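Local coordinates for ATP-dependent RNA helicase HrpB (Escherichia coli, PDB 6EUD), which acts as a DExH-box NTPase that hydrolyses ATP to ADP and phosphate and binds single-stranded RNA as an RNA helicase, at residues Ala19-Pro24 against Leu45-Ile50; Val26-Pro31 against Pro175-Glu180; Ile124-His129 against Leu156-Thr161. All coordinates share one frame; numbering follows the deposited sequence.

Interaction 1 (Ala19-Pro24 against Leu45-Ile50)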
loop_
_atom_site.group_PDB
_atom_site.type_symbol
_atom_site.label_atom_id
_atom_site.label_comp_id
_atom_site.label_asym_id
_atom_site.label_seq_id
_atom_site.Cartn_x
_atom_site.Cartn_y
_atom_site.Cartn_z
ATOM N N ALA A 19 23.890 21.165 20.453
ATOM C CA ALA A 19 23.622 20.419 19.221
ATOM C C ALA A 19 22.740 21.222 18.268
ATOM O O ALA A 19 22.898 21.155 17.044
ATOM C CB ALA A 19 22.964 19.077 19.537
ATOM N N LEU A 20 21.806 21.974 18.843
ATOM C CA LEU A 20 20.884 22.787 18.066
ATOM C C LEU A 20 21.642 23.775 17.176
ATOM O O LEU A 20 21.354 23.900 15.982
ATOM C CB LEU A 20 19.922 23.524 19.005
ATOM C CG LEU A 20 18.463 23.555 18.549
ATOM C CD1 LEU A 20 18.057 22.221 17.956
ATOM C CD2 LEU A 20 17.575 23.904 19.721
ATOM N N ASP A 21 22.632 24.442 17.767
ATOM C CA ASP A 21 23.444 25.438 17.076
ATOM C C ASP A 21 24.684 24.816 16.426
ATOM O O ASP A 21 25.716 25.473 16.292
ATOM C CB ASP A 21 23.876 26.537 18.056
ATOM C CG ASP A 21 22.736 27.027 18.943
ATOM O OD1 ASP A 21 21.580 27.077 18.479
ATOM O OD2 ASP A 21 23.002 27.363 20.117
ATOM N N CYS A 22 24.583 23.549 16.037
ATOM C CA CYS A 22 25.709 22.815 15.457
ATOM C C CYS A 22 25.313 22.038 14.207
ATOM O O CYS A 22 26.090 21.938 13.254
ATOM C CB CYS A 22 26.304 21.845 16.484
ATOM S SG CYS A 22 27.555 20.711 15.821
ATOM N N ALA A 23 24.101 21.488 14.223
ATOM C CA ALA A 23 23.638 20.627 13.146
ATOM C C ALA A 23 22.305 21.092 12.543
ATOM O O ALA A 23 21.521 21.788 13.196
ATOM C CB ALA A 23 23.523 19.190 13.652
ATOM N N PRO A 24 22.057 20.717 11.279
ATOM C CA PRO A 24 20.771 20.987 10.623
ATOM C C PRO A 24 19.615 20.124 11.175
ATOM O O PRO A 24 18.456 20.537 11.084
ATOM C CB PRO A 24 21.055 20.659 9.151
ATOM C CG PRO A 24 22.193 19.708 9.183
ATOM C CD PRO A 24 23.035 20.119 10.351
ATOM N N LEU A 45 12.766 29.121 22.205
ATOM C CA LEU A 45 12.258 30.394 21.717
ATOM C C LEU A 45 13.062 31.546 22.309
ATOM O O LEU A 45 13.412 32.497 21.612
ATOM C CB LEU A 45 10.778 30.536 22.070
ATOM C CG LEU A 45 10.043 31.673 21.377
ATOM C CD1 LEU A 45 10.166 31.484 19.877
ATOM C CD2 LEU A 45 8.586 31.716 21.812
ATOM N N ALA A 46 13.354 31.432 23.605
ATOM C CA ALA A 46 14.098 32.436 24.353
ATOM C C ALA A 46 15.594 32.348 24.067
ATOM O O ALA A 46 16.340 33.289 24.339
ATOM C CB ALA A 46 13.832 32.277 25.837
ATOM N N HIS A 47 16.024 31.212 23.519
ATOM C CA HIS A 47 17.422 31.007 23.125
ATOM C C HIS A 47 17.769 31.796 21.862
ATOM O O HIS A 47 17.151 31.591 20.810
ATOM C CB HIS A 47 17.712 29.518 22.899
ATOM C CG HIS A 47 19.128 29.226 22.499
ATOM N ND1 HIS A 47 20.206 29.508 23.311
ATOM C CD2 HIS A 47 19.641 28.671 21.375
ATOM C CE1 HIS A 47 21.322 29.141 22.705
ATOM N NE2 HIS A 47 21.007 28.630 21.529
ATOM N N PRO A 48 18.776 32.686 21.962
ATOM C CA PRO A 48 19.161 33.604 20.882
ATOM C C PRO A 48 19.738 32.885 19.663
ATOM O O PRO A 48 19.802 33.473 18.582
ATOM C CB PRO A 48 20.217 34.496 21.543
ATOM C CG PRO A 48 20.794 33.654 22.614
ATOM C CD PRO A 48 19.659 32.818 23.133
ATOM N N GLY A 49 20.143 31.630 19.834
ATOM C CA GLY A 49 20.668 30.842 18.733
ATOM C C GLY A 49 19.635 30.570 17.654
ATOM O O GLY A 49 19.969 30.486 16.470
ATOM N N ILE A 50 18.376 30.430 18.066
ATOM C CA ILE A 50 17.271 30.200 17.137
ATOM C C ILE A 50 16.754 31.535 16.592
ATOM O O ILE A 50 16.524 32.476 17.356
ATOM C CB ILE A 50 16.114 29.414 17.811
ATOM C CG1 ILE A 50 16.361 27.907 17.723
ATOM C CG2 ILE A 50 14.778 29.739 17.162
ATOM C CD1 ILE A 50 17.566 27.418 18.508
#
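D21 and H47 reach for each other tip to tip, and a hydrogen bond between them is the polar centre of this contact. NE2 of H47 donates to OD2 of D21 over 2.8 Å, with an N-H...O angle of 162°. The carboxylate uses its syn lone pair and lies nearly coplanar with the imidazole, the two planes 8° apart. On the histidine, CG anti to the backbone N (chi1 -180°) carries the ring out from the turn toward D21. OD1 of D21 forms a salt bridge with K154.

Van der Waals contact fills in around that bond. G49, within the type I turn from H47 to I50, brings its CA to 3.9 Å from D21 OD1. Deeper in, CD2 of L20 meets CD1 of I50 at 3.7 Å, the two side chains crossing obliquely where the last turn of helix 13-20 faces the loop before strand 53-57.

D21, just past the C-terminal end of helix 13-20, is exposed; its carboxylate would probably raise the pKa of H47, while K154 beside it should temper that effect.

Interaction 2 (Val26-Pro31 against Pro175-Glu180)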
loop_
_atom_site.group_PDB
_atom_site.type_symbol
_atom_site.label_atom_id
_atom_site.label_comp_id
_atom_site.label_asym_id
_atom_site.label_seq_id
_atom_site.Cartn_x
_atom_site.Cartn_y
_atom_site.Cartn_z
ATOM N N VAL A 26 18.428 17.798 14.754
ATOM C CA VAL A 26 18.693 17.311 16.096
ATOM C C VAL A 26 17.595 16.349 16.534
ATOM O O VAL A 26 16.415 16.683 16.477
ATOM C CB VAL A 26 18.789 18.458 17.104
ATOM C CG1 VAL A 26 18.902 17.906 18.510
ATOM C CG2 VAL A 26 19.979 19.338 16.781
ATOM N N LEU A 27 17.988 15.155 16.963
ATOM C CA LEU A 27 17.033 14.158 17.440
ATOM C C LEU A 27 16.956 14.126 18.975
ATOM O O LEU A 27 17.965 13.914 19.657
ATOM C CB LEU A 27 17.408 12.781 16.889
ATOM C CG LEU A 27 16.684 11.567 17.480
ATOM C CD1 LEU A 27 15.161 11.696 17.370
ATOM C CD2 LEU A 27 17.167 10.273 16.831
ATOM N N LEU A 28 15.762 14.358 19.519
ATOM C CA LEU A 28 15.561 14.319 20.968
ATOM C C LEU A 28 14.637 13.183 21.398
ATOM O O LEU A 28 13.533 13.017 20.878
ATOM C CB LEU A 28 14.992 15.642 21.488
ATOM C CG LEU A 28 14.568 15.608 22.965
ATOM C CD1 LEU A 28 15.764 15.606 23.929
ATOM C CD2 LEU A 28 13.611 16.726 23.290
ATOM N N SER A 29 15.117 12.412 22.364
ATOM C CA SER A 29 14.370 11.318 22.956
ATOM C C SER A 29 14.134 11.599 24.448
ATOM O O SER A 29 15.062 11.941 25.180
ATOM C CB SER A 29 15.126 10.010 22.745
ATOM O OG SER A 29 14.515 8.950 23.443
ATOM N N ALA A 30 12.882 11.479 24.879
ATOM C CA ALA A 30 12.489 11.781 26.253
ATOM C C ALA A 30 11.084 11.255 26.525
ATOM O O ALA A 30 10.220 11.351 25.653
ATOM C CB ALA A 30 12.551 13.280 26.510
ATOM N N PRO A 31 10.846 10.703 27.734
ATOM C CA PRO A 31 9.513 10.235 28.143
ATOM C C PRO A 31 8.468 11.331 27.963
ATOM O O PRO A 31 8.824 12.507 27.926
ATOM C CB PRO A 31 9.694 9.875 29.625
ATOM C CG PRO A 31 10.972 10.563 30.051
ATOM C CD PRO A 31 11.832 10.577 28.823
ATOM N N PRO A 175 22.867 14.767 15.758
ATOM C CA PRO A 175 23.113 14.595 17.193
ATOM C C PRO A 175 21.916 13.994 17.904
ATOM O O PRO A 175 20.818 14.552 17.840
ATOM C CB PRO A 175 23.371 16.022 17.683
ATOM C CG PRO A 175 23.828 16.756 16.482
ATOM C CD PRO A 175 23.057 16.164 15.336
ATOM N N VAL A 176 22.128 12.866 18.569
ATOM C CA VAL A 176 21.081 12.246 19.369
ATOM C C VAL A 176 21.182 12.744 20.808
ATOM O O VAL A 176 22.232 12.650 21.441
ATOM C CB VAL A 176 21.166 10.709 19.333
ATOM C CG1 VAL A 176 19.985 10.091 20.092
ATOM C CG2 VAL A 176 21.217 10.219 17.884
ATOM N N VAL A 177 20.084 13.284 21.317
ATOM C CA VAL A 177 20.068 13.866 22.648
ATOM C C VAL A 177 19.041 13.145 23.509
ATOM O O VAL A 177 17.847 13.242 23.263
ATOM C CB VAL A 177 19.755 15.370 22.583
ATOM C CG1 VAL A 177 19.512 15.927 23.968
ATOM C CG2 VAL A 177 20.891 16.118 21.885
ATOM N N ILE A 178 19.509 12.418 24.517
ATOM C CA ILE A 178 18.632 11.527 25.277
ATOM C C ILE A 178 18.308 12.013 26.687
ATOM O O ILE A 178 19.193 12.223 27.514
ATOM C CB ILE A 178 19.235 10.114 25.400
ATOM C CG1 ILE A 178 19.454 9.512 24.010
ATOM C CG2 ILE A 178 18.315 9.233 26.239
ATOM C CD1 ILE A 178 19.986 8.103 24.005
ATOM N N SER A 179 17.024 12.185 26.949
ATOM C CA SER A 179 16.547 12.386 28.297
ATOM C C SER A 179 15.853 11.113 28.757
ATOM O O SER A 179 14.952 10.615 28.088
ATOM C CB SER A 179 15.595 13.578 28.355
ATOM O OG SER A 179 14.788 13.554 29.521
ATOM N N GLU A 180 16.279 10.561 29.883
ATOM C CA GLU A 180 15.575 9.402 30.416
ATOM C C GLU A 180 15.438 9.501 31.920
ATOM O O GLU A 180 16.279 10.092 32.607
ATOM C CB GLU A 180 16.278 8.093 30.028
ATOM C CG GLU A 180 17.295 7.576 31.046
ATOM C CD GLU A 180 17.939 6.262 30.628
ATOM O OE1 GLU A 180 17.694 5.807 29.488
ATOM O OE2 GLU A 180 18.696 5.686 31.441
#
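P175 meets L27 through its carbonyl: P175 O accepts the N-H of L27 at 3.0 Å, and the same oxygen sits near CG1 of V26. At V176 the chain has become a strand. Its CG2 and CD2 of L27 are 4.2 Å apart, the two side chains lying side by side and pointing the same way, next to Q168 of helix 167-170. V176 CA also sends its hydrogen toward L27 O.

V177 bonds in both directions. Its N-H goes to L27 O at 2.8 Å, nearly in line with the carbonyl (C=O...N 175°), and its own O takes the N-H of S29 with an N-H...O angle of 171°. Its side chain is on the other face, with L28: CG1 touches L28 CD1 at 3.8 Å. That L28 carbon also comes to 3.2 Å from V177 O, the second torsion of the leucine (chi2 74°) turning CD1 toward the neighbouring strand.

The pairing is parallel and makes 176-178 the outermost strand on this side of the RecA-like sheet of the helicase ATP-binding domain; strand 26-29 is the one that runs into the P-loop, whose predicted ATP-binding residues begin at A30 and P31.

I178 returns to the face of V176, L27 and S29, where S29 OG is held by the carbonyls of T161 and L162. S179 N donates to S29 O over 2.7 Å, and its CB packs on CB of A30 at 3.6 Å. S179 O then lies beside A30 CA and 3.2 Å from CD of P31. The CB of E180 points away from the first strand, and its CA lies next to CD of P31.

Interaction 3 (Ile124-His129 against Leu156-Thr161)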
loop_
_atom_site.group_PDB
_atom_site.type_symbol
_atom_site.label_atom_id
_atom_site.label_comp_id
_atom_site.label_asym_id
_atom_site.label_seq_id
_atom_site.Cartn_x
_atom_site.Cartn_y
_atom_site.Cartn_z
ATOM N N ILE A 124 9.763 21.804 14.884
ATOM C CA ILE A 124 9.771 20.670 15.800
ATOM C C ILE A 124 8.684 19.648 15.459
ATOM O O ILE A 124 7.496 19.982 15.434
ATOM C CB ILE A 124 9.575 21.127 17.250
ATOM C CG1 ILE A 124 10.542 22.267 17.583
ATOM C CG2 ILE A 124 9.742 19.947 18.207
ATOM C CD1 ILE A 124 10.344 22.845 18.960
ATOM N N LEU A 125 9.103 18.409 15.199
ATOM C CA LEU A 125 8.190 17.309 14.912
ATOM C C LEU A 125 7.999 16.450 16.157
ATOM O O LEU A 125 8.859 15.634 16.500
ATOM C CB LEU A 125 8.714 16.452 13.759
ATOM C CG LEU A 125 9.038 17.159 12.443
ATOM C CD1 LEU A 125 9.558 16.166 11.433
ATOM C CD2 LEU A 125 7.812 17.859 11.918
ATOM N N ASP A 126 6.863 16.625 16.822
ATOM C CA ASP A 126 6.634 15.974 18.098
ATOM C C ASP A 126 5.966 14.607 17.928
ATOM O O ASP A 126 5.335 14.347 16.912
ATOM C CB ASP A 126 5.797 16.889 19.000
ATOM C CG ASP A 126 5.912 16.528 20.460
ATOM O OD1 ASP A 126 4.966 16.820 21.213
ATOM O OD2 ASP A 126 6.945 15.942 20.857
ATOM N N GLU A 127 6.117 13.749 18.937
ATOM C CA GLU A 127 5.585 12.387 18.928
ATOM C C GLU A 127 5.965 11.654 17.645
ATOM O O GLU A 127 5.146 10.969 17.047
ATOM C CB GLU A 127 4.066 12.402 19.112
ATOM C CG GLU A 127 3.600 13.313 20.245
ATOM C CD GLU A 127 4.130 12.895 21.618
ATOM O OE1 GLU A 127 4.275 11.681 21.869
ATOM O OE2 GLU A 127 4.405 13.786 22.451
ATOM N N PHE A 128 7.222 11.793 17.235
ATOM C CA PHE A 128 7.667 11.230 15.962
ATOM C C PHE A 128 7.645 9.696 15.926
ATOM O O PHE A 128 7.547 9.092 14.862
ATOM C CB PHE A 128 9.080 11.708 15.613
ATOM C CG PHE A 128 9.476 11.379 14.204
ATOM C CD1 PHE A 128 10.232 10.253 13.919
ATOM C CD2 PHE A 128 9.047 12.181 13.152
ATOM C CE1 PHE A 128 10.562 9.934 12.608
ATOM C CE2 PHE A 128 9.380 11.869 11.845
ATOM C CZ PHE A 128 10.141 10.735 11.582
ATOM N N HIS A 129 7.747 9.076 17.091
ATOM C CA HIS A 129 7.753 7.626 17.202
ATOM C C HIS A 129 6.462 6.977 16.683
ATOM O O HIS A 129 6.438 5.775 16.428
ATOM C CB HIS A 129 7.961 7.233 18.651
ATOM C CG HIS A 129 6.915 7.792 19.552
ATOM N ND1 HIS A 129 7.007 9.053 20.102
ATOM C CD2 HIS A 129 5.727 7.287 19.956
ATOM C CE1 HIS A 129 5.927 9.291 20.825
ATOM N NE2 HIS A 129 5.137 8.233 20.756
ATOM N N LEU A 156 14.134 20.050 14.945
ATOM C CA LEU A 156 14.109 19.202 16.132
ATOM C C LEU A 156 13.081 18.069 16.058
ATOM O O LEU A 156 11.872 18.292 16.023
ATOM C CB LEU A 156 13.834 20.041 17.377
ATOM C CG LEU A 156 13.780 19.240 18.684
ATOM C CD1 LEU A 156 15.061 18.431 18.875
ATOM C CD2 LEU A 156 13.585 20.184 19.844
ATOM N N ILE A 157 13.568 16.840 16.068
ATOM C CA ILE A 157 12.668 15.702 16.042
ATOM C C ILE A 157 12.592 15.083 17.430
ATOM O O ILE A 157 13.601 14.636 17.982
ATOM C CB ILE A 157 13.119 14.672 14.999
ATOM C CG1 ILE A 157 13.209 15.355 13.637
ATOM C CG2 ILE A 157 12.162 13.486 14.952
ATOM C CD1 ILE A 157 13.742 14.485 12.545
ATOM N N MET A 158 11.389 15.086 17.997
ATOM C CA MET A 158 11.167 14.578 19.344
ATOM C C MET A 158 10.451 13.245 19.315
ATOM O O MET A 158 9.353 13.112 18.770
ATOM C CB MET A 158 10.346 15.556 20.178
ATOM C CG MET A 158 11.008 16.895 20.475
ATOM S SD MET A 158 9.911 17.864 21.525
ATOM C CE MET A 158 10.856 19.355 21.726
ATOM N N SER A 159 11.079 12.261 19.932
ATOM C CA SER A 159 10.514 10.938 20.047
ATOM C C SER A 159 10.403 10.584 21.534
ATOM O O SER A 159 11.237 11.000 22.345
ATOM C CB SER A 159 11.387 9.945 19.291
ATOM O OG SER A 159 10.924 8.617 19.414
ATOM N N ALA A 160 9.367 9.835 21.898
ATOM C CA ALA A 160 9.185 9.443 23.290
ATOM C C ALA A 160 9.784 8.063 23.586
ATOM O O ALA A 160 9.852 7.651 24.746
ATOM C CB ALA A 160 7.695 9.473 23.667
ATOM N N THR A 161 10.215 7.354 22.547
ATOM C CA THR A 161 10.789 6.023 22.735
ATOM C C THR A 161 12.290 6.125 22.759
ATOM O O THR A 161 12.864 6.932 22.029
ATOM C CB THR A 161 10.399 5.031 21.634
ATOM O OG1 THR A 161 11.108 5.354 20.424
ATOM C CG2 THR A 161 8.874 5.039 21.418
#
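L156 O takes the N-H of L125 at 2.9 Å, and CA of I124 approaches the same oxygen to 3.2 Å in a CA-H...O contact. M158 N answers by donating to L125 O, completing the parallel pairing. The strand ends at L125; beyond D126, E127 takes a positive phi and the chain bends so that F128 N reaches M158 O over 2.9 Å, with the donor in the carbonyl plane.

On one face of the sheet CG2 of I157 sits over the F128 ring, 4.0 Å from its centroid, a CH-pi contact; L139 of helix 133-145 touches both residues. On the other face the extended M158 chain lays its CE 3.7 Å from I124 CG2, while its SD passes 3.6 Å from D126 OD2. H129 closes the far end. With its CG set between the backbone N and the carbonyl carbon (chi1 58°), the ring lies against A160, CE1 being 3.4 Å from A160 CB, and CB of H129 is close to T161 CG2.

The polar ends of the motif point to other partners: D126 OD1 to S37, E127 to K36 in a salt bridge, H129 NE2 to T280. This is the DEFH box, helicase motif II or Walker B, placed at the end of its strand facing the P-loop.

Overall arrangement
From the N terminus, helix 13-20 leads straight through 19-24 into strand 26-29, so interactions 1 and 2 begin almost together. Interaction 1 closes a short loop at 45-50, ahead of strand 53-57; interaction 2 stays open until 175-180, and because their segments alternate the two cross. They also touch, A19 and A23 packing on P175 and L20 on V26. Interaction 3 opens and closes inside the long loop of interaction 2, around the beta-alpha-beta unit 120-125, 133-145, 154-159. Strand 154-159 pairs directly with 26-29, so interactions 2 and 3 join four neighbouring strands of one sheet, bringing P-loop and DEFH box close together. Interaction 1 lies away from those sites, its centre about 17 Å from that of interaction 3.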